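Local structure of myosin-2 (6IXO) at residues E11-L16 with W66-T71. The protein carries organelles and other cargo along polarized actin cables as a class V myosin, gripping receptor proteins on the cargo through its globular tail domain. Sequence-based numbering, arbitrary orientation.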
loop_
_atom_site.group_PDB
_atom_site.type_symbol
_atom_site.label_atom_id
_atom_site.label_comp_id
_atom_site.label_asym_id
_atom_site.label_seq_id
_atom_site.Cartn_x
_atom_site.Cartn_y
_atom_site.Cartn_z
ATOM N N GLU A 11 -2.475 -43.617 0.925
ATOM C CA GLU A 11 -3.646 -43.801 1.767
ATOM C C GLU A 11 -3.659 -42.793 2.915
ATOM O O GLU A 11 -4.676 -42.172 3.173
ATOM C CB GLU A 11 -3.715 -45.197 2.350
ATOM C CG GLU A 11 -4.942 -45.408 3.225
ATOM C CD GLU A 11 -5.197 -46.875 3.518
ATOM O OE1 GLU A 11 -4.298 -47.702 3.237
ATOM O OE2 GLU A 11 -6.294 -47.203 4.022
ATOM N N GLU A 12 -2.537 -42.673 3.616
ATOM C CA GLU A 12 -2.469 -41.755 4.758
ATOM C C GLU A 12 -2.721 -40.328 4.293
ATOM O O GLU A 12 -3.440 -39.580 4.965
ATOM C CB GLU A 12 -1.125 -41.851 5.495
ATOM C CG GLU A 12 -1.057 -40.914 6.724
ATOM C CD GLU A 12 0.166 -41.095 7.624
ATOM O OE1 GLU A 12 1.149 -41.790 7.258
ATOM O OE2 GLU A 12 0.125 -40.525 8.731
ATOM N N LEU A 13 -2.155 -39.941 3.147
ATOM C CA LEU A 13 -2.364 -38.582 2.632
ATOM C C LEU A 13 -3.840 -38.344 2.402
ATOM O O LEU A 13 -4.393 -37.310 2.771
ATOM C CB LEU A 13 -1.619 -38.347 1.324
ATOM C CG LEU A 13 -0.271 -37.665 1.396
ATOM C CD1 LEU A 13 0.384 -37.751 0.026
ATOM C CD2 LEU A 13 -0.429 -36.179 1.880
ATOM N N TYR A 14 -4.473 -39.345 1.792
ATOM C CA TYR A 14 -5.865 -39.246 1.419
ATOM C C TYR A 14 -6.763 -39.030 2.622
ATOM O O TYR A 14 -7.647 -38.178 2.597
ATOM C CB TYR A 14 -6.312 -40.518 0.676
ATOM C CG TYR A 14 -7.693 -40.379 0.106
ATOM C CD1 TYR A 14 -8.814 -40.744 0.849
ATOM C CD2 TYR A 14 -7.887 -39.849 -1.169
ATOM C CE1 TYR A 14 -10.088 -40.601 0.335
ATOM C CE2 TYR A 14 -9.160 -39.714 -1.699
ATOM C CZ TYR A 14 -10.254 -40.081 -0.938
ATOM O OH TYR A 14 -11.521 -39.941 -1.452
ATOM N N ARG A 15 -6.558 -39.818 3.668
ATOM C CA ARG A 15 -7.331 -39.636 4.891
ATOM C C ARG A 15 -7.057 -38.288 5.539
ATOM O O ARG A 15 -7.954 -37.698 6.151
ATOM C CB ARG A 15 -7.028 -40.742 5.892
ATOM C CG ARG A 15 -7.304 -42.142 5.373
ATOM C CD ARG A 15 -8.711 -42.249 4.784
ATOM N NE ARG A 15 -9.112 -43.641 4.534
ATOM C CZ ARG A 15 -10.330 -44.018 4.144
ATOM N NH1 ARG A 15 -11.281 -43.107 3.952
ATOM N NH2 ARG A 15 -10.597 -45.306 3.949
ATOM N N LEU A 16 -5.829 -37.793 5.444
ATOM C CA LEU A 16 -5.568 -36.446 6.031
ATOM C C LEU A 16 -6.328 -35.380 5.262
ATOM O O LEU A 16 -6.863 -34.434 5.834
ATOM C CB LEU A 16 -4.074 -36.126 6.051
ATOM C CG LEU A 16 -3.301 -36.953 7.089
ATOM C CD1 LEU A 16 -1.812 -37.006 6.786
ATOM C CD2 LEU A 16 -3.545 -36.423 8.519
ATOM N N TRP A 66 -6.284 -31.696 -5.308
ATOM C CA TRP A 66 -6.580 -31.881 -6.731
ATOM C C TRP A 66 -6.056 -33.205 -7.256
ATOM O O TRP A 66 -6.775 -33.915 -7.951
ATOM C CB TRP A 66 -6.006 -30.749 -7.562
ATOM C CG TRP A 66 -6.730 -29.493 -7.341
ATOM C CD1 TRP A 66 -7.970 -29.343 -6.786
ATOM C CD2 TRP A 66 -6.262 -28.186 -7.648
ATOM N NE1 TRP A 66 -8.301 -28.018 -6.741
ATOM C CE2 TRP A 66 -7.271 -27.285 -7.266
ATOM C CE3 TRP A 66 -5.092 -27.694 -8.226
ATOM C CZ2 TRP A 66 -7.153 -25.922 -7.442
ATOM C CZ3 TRP A 66 -4.957 -26.324 -8.379
ATOM C CH2 TRP A 66 -5.991 -25.452 -7.995
ATOM N N ARG A 67 -4.806 -33.523 -6.933
ATOM C CA ARG A 67 -4.194 -34.782 -7.360
ATOM C C ARG A 67 -5.044 -36.000 -6.993
ATOM O O ARG A 67 -5.105 -36.996 -7.736
ATOM C CB ARG A 67 -2.805 -34.897 -6.739
ATOM C CG ARG A 67 -2.142 -36.237 -6.921
ATOM C CD ARG A 67 -1.056 -36.404 -5.897
ATOM N NE ARG A 67 -0.488 -37.736 -5.998
ATOM C CZ ARG A 67 0.309 -38.279 -5.091
ATOM N NH1 ARG A 67 0.633 -37.593 -3.998
ATOM N NH2 ARG A 67 0.772 -39.513 -5.283
ATOM N N PHE A 68 -5.688 -35.950 -5.837
ATOM C CA PHE A 68 -6.512 -37.068 -5.394
ATOM C C PHE A 68 -7.961 -36.867 -5.818
ATOM O O PHE A 68 -8.821 -37.628 -5.430
ATOM C CB PHE A 68 -6.422 -37.237 -3.876
ATOM C CG PHE A 68 -5.157 -37.917 -3.416
ATOM C CD1 PHE A 68 -5.007 -39.287 -3.551
ATOM C CD2 PHE A 68 -4.120 -37.186 -2.846
ATOM C CE1 PHE A 68 -3.852 -39.931 -3.131
ATOM C CE2 PHE A 68 -2.950 -37.821 -2.428
ATOM C CZ PHE A 68 -2.824 -39.202 -2.566
ATOM N N GLY A 69 -8.219 -35.836 -6.619
ATOM C CA GLY A 69 -9.566 -35.533 -7.069
ATOM C C GLY A 69 -10.523 -35.154 -5.950
ATOM O O GLY A 69 -11.734 -35.344 -6.061
ATOM N N LEU A 70 -9.995 -34.600 -4.860
ATOM C CA LEU A 70 -10.864 -34.135 -3.783
ATOM C C LEU A 70 -11.287 -32.712 -4.105
ATOM O O LEU A 70 -10.984 -31.759 -3.365
ATOM C CB LEU A 70 -10.156 -34.211 -2.438
ATOM C CG LEU A 70 -9.756 -35.619 -1.983
ATOM C CD1 LEU A 70 -8.908 -35.506 -0.729
ATOM C CD2 LEU A 70 -10.990 -36.459 -1.712
ATOM N N THR A 71 -11.977 -32.573 -5.233
ATOM C CA THR A 71 -12.308 -31.261 -5.767
ATOM C C THR A 71 -13.314 -30.550 -4.846
ATOM O O THR A 71 -13.200 -29.352 -4.619
ATOM C CB THR A 71 -12.826 -31.387 -7.220
ATOM O OG1 THR A 71 -13.684 -32.524 -7.313
ATOM C CG2 THR A 71 -11.650 -31.631 -8.178
#
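The Y14 and F68 rings meet in an offset edge-to-face pair, the edge of Y14 turned to the face of F68, with planes at 76° and centroids 5.9 Å apart. F68 CD1 lies in the plane of the Y14 ring, 3.8 Å from Y14 CD2. The F68 rim atom CZ sits over the centre of one face of the R67 guanidinium. The pair joins helix 6-18 to a Schellman motif that ends helix 53-67 in this largely helical, strand-free cargo-binding tail domain: the backbone N-H of G69, a residue at positive phi, bonds to W66 O, with N and O 2.7 Å apart, and L70 N bonds to the carbonyl oxygen of the residue before W66. The chain leaves helical geometry at F68, and both F68 and L70 point toward helix 6-18, where each also touches L17. With CG anti to the backbone N (chi1 -172°), the Y14 ring is carried out beside the carbonyl carbon and reaches both residues: CD2 leans on F68, whereas CE2 packs 3.7 Å from L70 CD2. An alanine in place of Y14 would probably leave the F68 face without its aromatic edge and open a gap beside the L70 methyl. One residue before Y14, L13 crosses F68 at about a right angle, with L13 CB 4.0 Å from F68 CE2. L13 CD1 touches both F68 CE2 and R67 NH1. No hydrogen bond links the two segments, so the join is apolar and aromatic; the polar end of R67 is held by E64, in a salt bridge, and by Q415 of helix 403-415, which L13 also touches. At the other end of the contact, the Y14 hydroxyl oxygen OH lies 3.5 Å from the methyl carbon L70 CD2.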